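Local coordinates for uncharacterized protein YobA (Bacillus subtilis subsp. subtilis str. 168, PDB 4QY7) that is of unknown function; it belongs to the DUF3221 family, is probably made with a signal peptide, and folds as a small OB-fold barrel, at residues T4-L15 / R66-R77; I50-T61 / P82-Y90. One frame throughout, in Å; residues are numbered along the deposited sequence. Where two conformers were deposited one is given.

Contact 1: T4-L15 / R66-R77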
# COMPACT_ATOMS: atom_id res chain seq x y z
N THR A 4 1.37 -19.49 11.55
CA THR A 4 1.67 -18.96 10.21
C THR A 4 2.26 -17.57 10.37
O THR A 4 1.60 -16.70 10.94
CB THR A 4 0.41 -18.94 9.33
OG1 THR A 4 -0.24 -20.21 9.41
CG2 THR A 4 0.72 -18.60 7.87
N LYS A 5 3.50 -17.36 9.90
CA LYS A 5 4.19 -16.08 10.01
C LYS A 5 3.87 -15.21 8.79
O LYS A 5 4.25 -15.57 7.68
CB LYS A 5 5.71 -16.30 10.14
N MSE A 6 3.16 -14.08 8.99
CA MSE A 6 2.83 -13.19 7.88
C MSE A 6 3.82 -12.04 7.82
O MSE A 6 4.32 -11.59 8.86
CB MSE A 6 1.41 -12.62 8.01
CG MSE A 6 0.32 -13.56 7.45
SE MSE A 6 -1.23 -12.51 6.96
CE MSE A 6 -1.78 -11.97 8.67
N GLN A 7 4.06 -11.55 6.61
CA GLN A 7 4.93 -10.40 6.43
C GLN A 7 4.14 -9.13 6.62
O GLN A 7 2.91 -9.14 6.50
CB GLN A 7 5.51 -10.38 5.02
CG GLN A 7 6.25 -11.62 4.64
CD GLN A 7 7.01 -11.37 3.38
OE1 GLN A 7 7.82 -10.43 3.30
NE2 GLN A 7 6.74 -12.15 2.35
N SER A 8 4.83 -8.04 6.86
CA SER A 8 4.16 -6.75 6.98
C SER A 8 5.02 -5.63 6.44
O SER A 8 6.26 -5.75 6.38
CB SER A 8 3.82 -6.44 8.43
OG SER A 8 4.98 -6.27 9.24
N LEU A 9 4.37 -4.52 6.08
CA LEU A 9 5.10 -3.32 5.69
C LEU A 9 4.25 -2.11 5.95
O LEU A 9 3.03 -2.21 6.02
CB LEU A 9 5.58 -3.37 4.23
CG LEU A 9 4.53 -3.45 3.14
CD1 LEU A 9 4.09 -2.03 2.72
CD2 LEU A 9 5.09 -4.15 1.87
N VAL A 10 4.91 -0.94 6.07
CA VAL A 10 4.24 0.31 6.37
C VAL A 10 4.35 1.25 5.21
O VAL A 10 5.39 1.32 4.55
CB VAL A 10 4.90 0.93 7.63
CG1 VAL A 10 4.43 2.38 7.84
CG2 VAL A 10 4.61 0.08 8.87
N GLY A 11 3.27 1.98 4.96
CA GLY A 11 3.30 2.97 3.87
C GLY A 11 2.15 3.92 3.96
O GLY A 11 1.27 3.75 4.79
N TYR A 12 2.19 4.94 3.12
CA TYR A 12 1.15 5.97 3.08
C TYR A 12 0.26 5.76 1.90
O TYR A 12 0.78 5.62 0.79
CB TYR A 12 1.76 7.38 3.00
CG TYR A 12 2.61 7.74 4.19
CD1 TYR A 12 3.93 7.31 4.29
CD2 TYR A 12 2.05 8.41 5.27
CE1 TYR A 12 4.70 7.59 5.42
CE2 TYR A 12 2.83 8.73 6.39
CZ TYR A 12 4.14 8.30 6.46
OH TYR A 12 4.94 8.59 7.56
N VAL A 13 -1.06 5.84 2.08
CA VAL A 13 -2.02 5.63 0.98
C VAL A 13 -2.04 6.86 0.10
O VAL A 13 -2.44 7.90 0.58
CB VAL A 13 -3.44 5.34 1.50
CG1 VAL A 13 -4.44 5.13 0.35
CG2 VAL A 13 -3.45 4.12 2.43
N VAL A 14 -1.64 6.75 -1.17
CA VAL A 14 -1.66 7.89 -2.11
C VAL A 14 -2.81 7.77 -3.10
O VAL A 14 -3.39 8.78 -3.50
CB VAL A 14 -0.32 8.14 -2.87
CG1 VAL A 14 0.71 8.78 -1.94
CG2 VAL A 14 0.24 6.88 -3.51
N LEU A 15 -3.17 6.54 -3.50
CA LEU A 15 -4.31 6.27 -4.37
C LEU A 15 -5.08 5.09 -3.83
O LEU A 15 -4.48 4.15 -3.31
CB LEU A 15 -3.86 5.98 -5.81
CG LEU A 15 -3.15 7.10 -6.55
CD1 LEU A 15 -2.32 6.54 -7.71
CD2 LEU A 15 -4.15 8.15 -7.06
N ARG A 66 -6.93 8.12 1.24
CA ARG A 66 -5.69 8.83 0.87
C ARG A 66 -5.19 9.64 2.04
O ARG A 66 -5.98 10.29 2.76
CB ARG A 66 -5.91 9.78 -0.33
CG ARG A 66 -6.18 9.10 -1.66
CD ARG A 66 -6.10 10.12 -2.79
NE ARG A 66 -6.99 11.27 -2.59
CZ ARG A 66 -6.83 12.47 -3.15
NH1 ARG A 66 -5.81 12.69 -3.98
NH2 ARG A 66 -7.69 13.45 -2.89
N GLY A 67 -3.89 9.56 2.26
CA GLY A 67 -3.26 10.29 3.35
C GLY A 67 -3.08 9.48 4.61
O GLY A 67 -2.30 9.87 5.48
N GLU A 68 -3.77 8.34 4.73
CA GLU A 68 -3.58 7.48 5.89
C GLU A 68 -2.25 6.77 5.83
O GLU A 68 -1.85 6.28 4.76
CB GLU A 68 -4.69 6.43 5.98
CG GLU A 68 -6.07 7.03 6.28
CD GLU A 68 -6.28 7.62 7.66
OE1 GLU A 68 -5.44 7.39 8.56
OE2 GLU A 68 -7.33 8.27 7.86
N LYS A 69 -1.59 6.66 6.99
CA LYS A 69 -0.40 5.84 7.15
C LYS A 69 -0.89 4.49 7.68
O LYS A 69 -1.65 4.45 8.65
CB LYS A 69 0.58 6.49 8.13
CG LYS A 69 1.92 5.76 8.19
CD LYS A 69 2.74 6.35 9.33
CE LYS A 69 4.16 5.82 9.35
NZ LYS A 69 5.00 6.60 10.30
N ILE A 70 -0.51 3.40 7.02
CA ILE A 70 -1.00 2.09 7.45
C ILE A 70 0.10 1.05 7.50
O ILE A 70 1.15 1.19 6.85
CB ILE A 70 -2.12 1.57 6.46
CG1 ILE A 70 -1.53 1.26 5.05
CG2 ILE A 70 -3.26 2.61 6.33
CD1 ILE A 70 -2.58 0.68 4.07
N LYS A 71 -0.18 -0.00 8.25
CA LYS A 71 0.61 -1.23 8.26
C LYS A 71 -0.24 -2.28 7.59
O LYS A 71 -1.41 -2.43 7.96
CB LYS A 71 0.94 -1.64 9.68
CG LYS A 71 1.92 -2.81 9.73
CD LYS A 71 2.45 -2.93 11.17
CE LYS A 71 3.46 -4.01 11.34
NZ LYS A 71 3.80 -4.18 12.78
N VAL A 72 0.31 -3.04 6.63
CA VAL A 72 -0.44 -4.10 5.96
C VAL A 72 0.22 -5.42 6.25
O VAL A 72 1.46 -5.43 6.44
CB VAL A 72 -0.57 -3.88 4.43
CG1 VAL A 72 -1.30 -2.56 4.14
CG2 VAL A 72 0.81 -3.89 3.74
N TRP A 73 -0.57 -6.51 6.21
CA TRP A 73 -0.08 -7.87 6.42
C TRP A 73 -0.40 -8.72 5.22
O TRP A 73 -1.49 -8.59 4.64
CB TRP A 73 -0.68 -8.53 7.67
CG TRP A 73 -0.07 -8.04 8.93
CD1 TRP A 73 0.97 -8.61 9.61
CD2 TRP A 73 -0.44 -6.88 9.65
NE1 TRP A 73 1.27 -7.85 10.72
CE2 TRP A 73 0.40 -6.80 10.78
CE3 TRP A 73 -1.42 -5.89 9.47
CZ2 TRP A 73 0.30 -5.77 11.72
CZ3 TRP A 73 -1.51 -4.87 10.39
CH2 TRP A 73 -0.67 -4.82 11.50
N PHE A 74 0.57 -9.57 4.81
CA PHE A 74 0.39 -10.38 3.61
C PHE A 74 1.30 -11.59 3.65
O PHE A 74 2.26 -11.60 4.42
CB PHE A 74 0.71 -9.52 2.36
CG PHE A 74 2.11 -8.94 2.38
CD1 PHE A 74 2.37 -7.72 2.99
CD2 PHE A 74 3.16 -9.58 1.73
CE1 PHE A 74 3.67 -7.22 3.07
CE2 PHE A 74 4.45 -9.08 1.80
CZ PHE A 74 4.70 -7.88 2.44
N HIS A 75 1.00 -12.61 2.85
CA HIS A 75 1.85 -13.80 2.84
C HIS A 75 3.11 -13.59 1.99
O HIS A 75 4.22 -13.85 2.46
CB HIS A 75 1.07 -15.01 2.34
CG HIS A 75 -0.05 -15.37 3.25
ND1 HIS A 75 0.18 -15.87 4.53
CD2 HIS A 75 -1.38 -15.22 3.08
CE1 HIS A 75 -1.01 -16.03 5.08
NE2 HIS A 75 -1.99 -15.66 4.24
N THR A 76 2.93 -13.14 0.74
CA THR A 76 4.06 -12.95 -0.17
C THR A 76 3.86 -11.83 -1.14
O THR A 76 2.73 -11.43 -1.40
CB THR A 76 4.27 -14.25 -0.98
OG1 THR A 76 5.50 -14.15 -1.70
CG2 THR A 76 3.15 -14.53 -1.97
N ARG A 77 4.98 -11.33 -1.69
CA ARG A 77 4.96 -10.31 -2.73
C ARG A 77 4.88 -11.00 -4.05
O ARG A 77 5.55 -12.02 -4.27
CB ARG A 77 6.22 -9.42 -2.75
CG ARG A 77 6.38 -8.41 -1.62
CD ARG A 77 7.82 -7.89 -1.59
NE ARG A 77 8.06 -7.00 -0.43
CZ ARG A 77 8.21 -7.42 0.83
NH1 ARG A 77 8.13 -8.71 1.13
NH2 ARG A 77 8.39 -6.53 1.80
O HOH W 1 3.23 -16.52 4.98
O HOH W 2 5.34 9.30 9.97
O HOH W 3 -3.94 10.93 -5.00

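Contact 2: I50-T61 / P82-Y90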
# COMPACT_ATOMS: atom_id res chain seq x y z
N ILE A 50 7.34 2.27 -3.80
CA ILE A 50 5.91 2.10 -4.04
C ILE A 50 5.56 0.65 -3.86
O ILE A 50 6.33 -0.23 -4.27
CB ILE A 50 5.51 2.51 -5.48
CG1 ILE A 50 5.70 3.98 -5.73
CG2 ILE A 50 4.06 2.08 -5.86
CD1 ILE A 50 6.16 4.17 -7.07
N VAL A 51 4.38 0.40 -3.29
CA VAL A 51 3.82 -0.94 -3.14
C VAL A 51 2.37 -0.87 -3.58
O VAL A 51 1.67 0.09 -3.17
CB VAL A 51 3.93 -1.49 -1.70
CG1 VAL A 51 3.41 -2.93 -1.64
CG2 VAL A 51 5.36 -1.39 -1.17
N ILE A 52 1.90 -1.86 -4.33
CA ILE A 52 0.50 -1.91 -4.72
C ILE A 52 -0.13 -2.98 -3.84
O ILE A 52 0.38 -4.09 -3.82
CB ILE A 52 0.40 -2.22 -6.23
CG1 ILE A 52 1.02 -1.03 -7.03
CG2 ILE A 52 -1.07 -2.47 -6.61
CD1 ILE A 52 1.30 -1.27 -8.33
N VAL A 53 -1.19 -2.67 -3.11
CA VAL A 53 -1.83 -3.65 -2.25
C VAL A 53 -3.23 -3.97 -2.79
O VAL A 53 -4.04 -3.09 -3.00
CB VAL A 53 -1.86 -3.27 -0.76
CG1 VAL A 53 -0.43 -3.20 -0.19
CG2 VAL A 53 -2.61 -1.96 -0.50
N GLY A 54 -3.45 -5.23 -3.11
CA GLY A 54 -4.75 -5.69 -3.55
C GLY A 54 -5.68 -5.81 -2.36
O GLY A 54 -5.30 -6.40 -1.34
N LEU A 55 -6.90 -5.28 -2.49
CA LEU A 55 -7.87 -5.27 -1.39
C LEU A 55 -9.03 -6.29 -1.51
O LEU A 55 -9.94 -6.25 -0.66
CB LEU A 55 -8.47 -3.84 -1.34
CG LEU A 55 -7.47 -2.69 -1.17
CD1 LEU A 55 -8.16 -1.34 -1.32
CD2 LEU A 55 -6.72 -2.80 0.16
N SER A 56 -8.98 -7.22 -2.49
CA SER A 56 -10.06 -8.21 -2.70
C SER A 56 -10.43 -9.00 -1.46
O SER A 56 -11.58 -9.42 -1.34
CB SER A 56 -9.65 -9.20 -3.78
OG SER A 56 -9.37 -8.54 -5.00
N GLU A 57 -9.46 -9.29 -0.58
CA GLU A 57 -9.70 -10.11 0.59
C GLU A 57 -10.18 -9.34 1.81
O GLU A 57 -10.61 -10.00 2.74
CB GLU A 57 -8.45 -10.92 0.97
CG GLU A 57 -8.04 -11.93 -0.09
CD GLU A 57 -9.05 -13.05 -0.23
OE1 GLU A 57 -9.20 -13.84 0.72
OE2 GLU A 57 -9.74 -13.10 -1.28
N ILE A 58 -10.17 -8.00 1.81
CA ILE A 58 -10.62 -7.21 2.95
C ILE A 58 -12.12 -7.03 2.84
O ILE A 58 -12.59 -6.59 1.79
CB ILE A 58 -9.89 -5.85 3.04
CG1 ILE A 58 -8.34 -6.00 3.00
CG2 ILE A 58 -10.35 -5.12 4.29
CD1 ILE A 58 -7.71 -6.76 4.14
N ASP A 59 -12.85 -7.31 3.91
CA ASP A 59 -14.32 -7.23 3.94
C ASP A 59 -14.85 -5.80 3.68
O ASP A 59 -15.77 -5.65 2.88
CB ASP A 59 -14.88 -7.76 5.28
CG ASP A 59 -14.35 -7.09 6.53
OD1 ASP A 59 -13.46 -6.21 6.41
OD2 ASP A 59 -14.79 -7.48 7.63
N ASN A 60 -14.26 -4.79 4.31
CA ASN A 60 -14.68 -3.40 4.13
C ASN A 60 -13.46 -2.48 4.16
O ASN A 60 -12.66 -2.58 5.08
CB ASN A 60 -15.67 -3.00 5.23
CG ASN A 60 -16.30 -1.64 5.00
OD1 ASN A 60 -15.66 -0.60 5.21
ND2 ASN A 60 -17.55 -1.61 4.55
N THR A 61 -13.31 -1.62 3.15
CA THR A 61 -12.15 -0.72 3.08
C THR A 61 -12.57 0.75 3.07
O THR A 61 -11.82 1.59 2.58
CB THR A 61 -11.33 -1.04 1.82
OG1 THR A 61 -12.12 -0.72 0.66
CG2 THR A 61 -10.92 -2.48 1.77
N PRO A 82 6.35 -1.98 -9.63
CA PRO A 82 6.55 -2.10 -8.17
C PRO A 82 6.03 -3.41 -7.60
O PRO A 82 5.13 -4.03 -8.17
CB PRO A 82 5.70 -0.95 -7.58
CG PRO A 82 5.37 -0.06 -8.69
CD PRO A 82 5.44 -0.87 -9.96
N PRO A 83 6.54 -3.82 -6.44
CA PRO A 83 6.01 -5.02 -5.81
C PRO A 83 4.54 -4.84 -5.49
O PRO A 83 4.05 -3.72 -5.31
CB PRO A 83 6.84 -5.19 -4.52
CG PRO A 83 7.66 -4.01 -4.39
CD PRO A 83 7.58 -3.16 -5.62
N SER A 84 3.84 -5.94 -5.47
CA SER A 84 2.43 -5.95 -5.17
C SER A 84 2.10 -7.13 -4.29
O SER A 84 2.85 -8.12 -4.26
CB SER A 84 1.62 -5.99 -6.45
OG SER A 84 2.13 -7.00 -7.31
N ALA A 85 1.03 -7.00 -3.51
CA ALA A 85 0.63 -8.12 -2.67
C ALA A 85 -0.82 -8.06 -2.36
O ALA A 85 -1.36 -6.96 -2.16
CB ALA A 85 1.42 -8.12 -1.37
N THR A 86 -1.46 -9.24 -2.25
CA THR A 86 -2.86 -9.31 -1.77
C THR A 86 -2.79 -9.25 -0.26
O THR A 86 -2.12 -10.10 0.31
CB THR A 86 -3.50 -10.61 -2.20
OG1 THR A 86 -3.40 -10.71 -3.61
CG2 THR A 86 -4.95 -10.70 -1.74
N ILE A 87 -3.43 -8.28 0.39
CA ILE A 87 -3.25 -8.17 1.84
C ILE A 87 -4.38 -8.83 2.58
O ILE A 87 -5.49 -8.94 2.04
CB ILE A 87 -3.06 -6.70 2.30
CG1 ILE A 87 -4.29 -5.81 1.95
CG2 ILE A 87 -1.77 -6.13 1.64
CD1 ILE A 87 -4.36 -4.48 2.75
N GLN A 88 -4.09 -9.33 3.78
CA GLN A 88 -5.07 -10.02 4.62
C GLN A 88 -5.60 -9.10 5.71
O GLN A 88 -6.66 -9.36 6.28
CB GLN A 88 -4.45 -11.26 5.28
CG GLN A 88 -3.82 -12.26 4.31
CD GLN A 88 -4.80 -12.81 3.30
OE1 GLN A 88 -5.97 -13.05 3.60
NE2 GLN A 88 -4.34 -13.05 2.08
N LYS A 89 -4.86 -8.03 6.03
CA LYS A 89 -5.27 -7.14 7.08
C LYS A 89 -4.53 -5.84 6.98
O LYS A 89 -3.45 -5.77 6.39
CB LYS A 89 -4.93 -7.82 8.43
CG LYS A 89 -5.16 -6.98 9.69
CD LYS A 89 -5.07 -7.83 10.96
CE LYS A 89 -3.65 -8.18 11.36
NZ LYS A 89 -3.63 -9.28 12.36
N TYR A 90 -5.12 -4.79 7.52
CA TYR A 90 -4.36 -3.55 7.64
C TYR A 90 -4.73 -2.88 8.93
O TYR A 90 -5.79 -3.14 9.52
CB TYR A 90 -4.52 -2.57 6.47
CG TYR A 90 -5.93 -2.07 6.29
CD1 TYR A 90 -6.37 -0.92 6.93
CD2 TYR A 90 -6.79 -2.66 5.37
CE1 TYR A 90 -7.68 -0.47 6.79
CE2 TYR A 90 -8.08 -2.18 5.17
CZ TYR A 90 -8.53 -1.10 5.89
OH TYR A 90 -9.81 -0.67 5.66
O HOH W 4 -6.94 -8.17 -0.08

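Contact 1: T4-L15 / R66-R77
Gln-7 to Tyr-12 pairs antiparallel with Lys-69 to Phe-74, the strand axes 4.7 Å apart, and the ladder runs on past Tyr-12 through Val-13 N to Glu-68 O and Gly-67 N to Val-13 O. At the other end Gln-7 spends its side chain on Phe-74, His-75 and Arg-77. Gln-7 CB lies over the Phe-74 ring, 3.9 Å from the centroid, while Gln-7 OE1 takes a bond from Arg-77 NH1 (2.8 Å), nearly in the guanidinium plane, and Gln-7 NE2 gives one to His-75 O (3.0 Å). Phe-74 CZ covers a face of that same guanidinium, and Leu-9 CD2 meets Phe-74 CE1 at 3.6 Å. On the opposite face of the sheet, Ser-8 CB sits over the five-membered ring of Trp-73. Lys-69, fully extended with CG anti to its N (chi1 -172°), runs its methylenes across a face of the Tyr-12 ring; one water joins Lys-69 NZ to Tyr-12 OH. The selenium of Met-6, a selenomethionine, lies over the His-75 ring. Strand 20-24 flanks 7-16 on its other side, where Val-14 and Leu-15 form a classic bulge facing Ile-22 and both touch Leu-42 of helix 39-45; strand 89-92 flanks 69-74.

Contact 2: I50-T61 / P82-Y90
Ile-87 and Ile-58 bring together two segments of the OB-fold barrel: strand 50-54, with the type I turn Leu-55 to Ile-58 behind it, and the short parallel strand 84-86. Four backbone bonds join them, from Ile-52 N to Pro-83 O through to Ile-87 N to Gly-54 O. Ile-87 is the main apolar piece. Its two branches reach different places: the Ile-87 and Val-53 side chains meet obliquely, Ile-87 CG2 3.7 Å from Val-53 CG1, and the CG1-CD1 arm passes Gly-54 O to lie alongside Leu-55, Ile-87 CD1 3.9 Å from Leu-55 CD2. This spread follows from chi1 61°, which sets CG1 between the backbone N and the carbonyl carbon and turns CG2 toward Val-53. Ile-58 CD1 comes within 4.2 Å of Ile-87 CG1. An alanine here in place of Ile-87 would lack both branches and is likely to open a gap between Val-53 and Leu-55, leaving Ile-58 CD1 without its Ile-87 neighbour.

Ile-58 points its two branches apart. Ile-58 CD1 rests on the backbone of Gln-88, 3.5 Å from Gln-88 C, whereas CG2 approaches the Tyr-90 ring obliquely near CE2. Beyond it, the Tyr-90 hydroxyl reaches toward the Asn-60 and Thr-61 backbone and is hydrogen-bonded to Asp-63; Thr-61 CG2 lies at the ring edge. Farther out, Glu-57 is bent at chi2, and Glu-57 CG meets Thr-86 CG2 at 3.7 Å.

At the start of strand 50-54, the Pro-82 ring, preceded by a cis peptide bond, lies beside Ile-50, pointing the same way, with Pro-82 CG 3.8 Å from Ile-50 CG2; both residues also touch Met-43 of helix 39-45. Where strand gives way to turn, one water donates to Gly-54 O and Ile-87 O (2.7 Å each) and accepts from Glu-57 N at 2.8 Å.

Overall arrangement
Both contacts are partly buried and belong to one mixed sheet, but they join it differently. Contact 1 is a long antiparallel pairing between interior strands of the sheet. Contact 2 is a short parallel pairing at one outermost strand, 84-86, continued by turn and loop packing. Polar and aromatic side chains give contact 1 much of its chemistry on top of the backbone ladder; in contact 2 branched aliphatic groups and prolines dominate, with a single water at the turn. They meet where 82-90 returns along 69-74: the backbones of Trp-73, Gln-88 and Lys-89 probably hydrogen-bond, Lys-89 lies in a cation-pi contact with Trp-73, and Ile-87 and Tyr-90 both pack on Val-72.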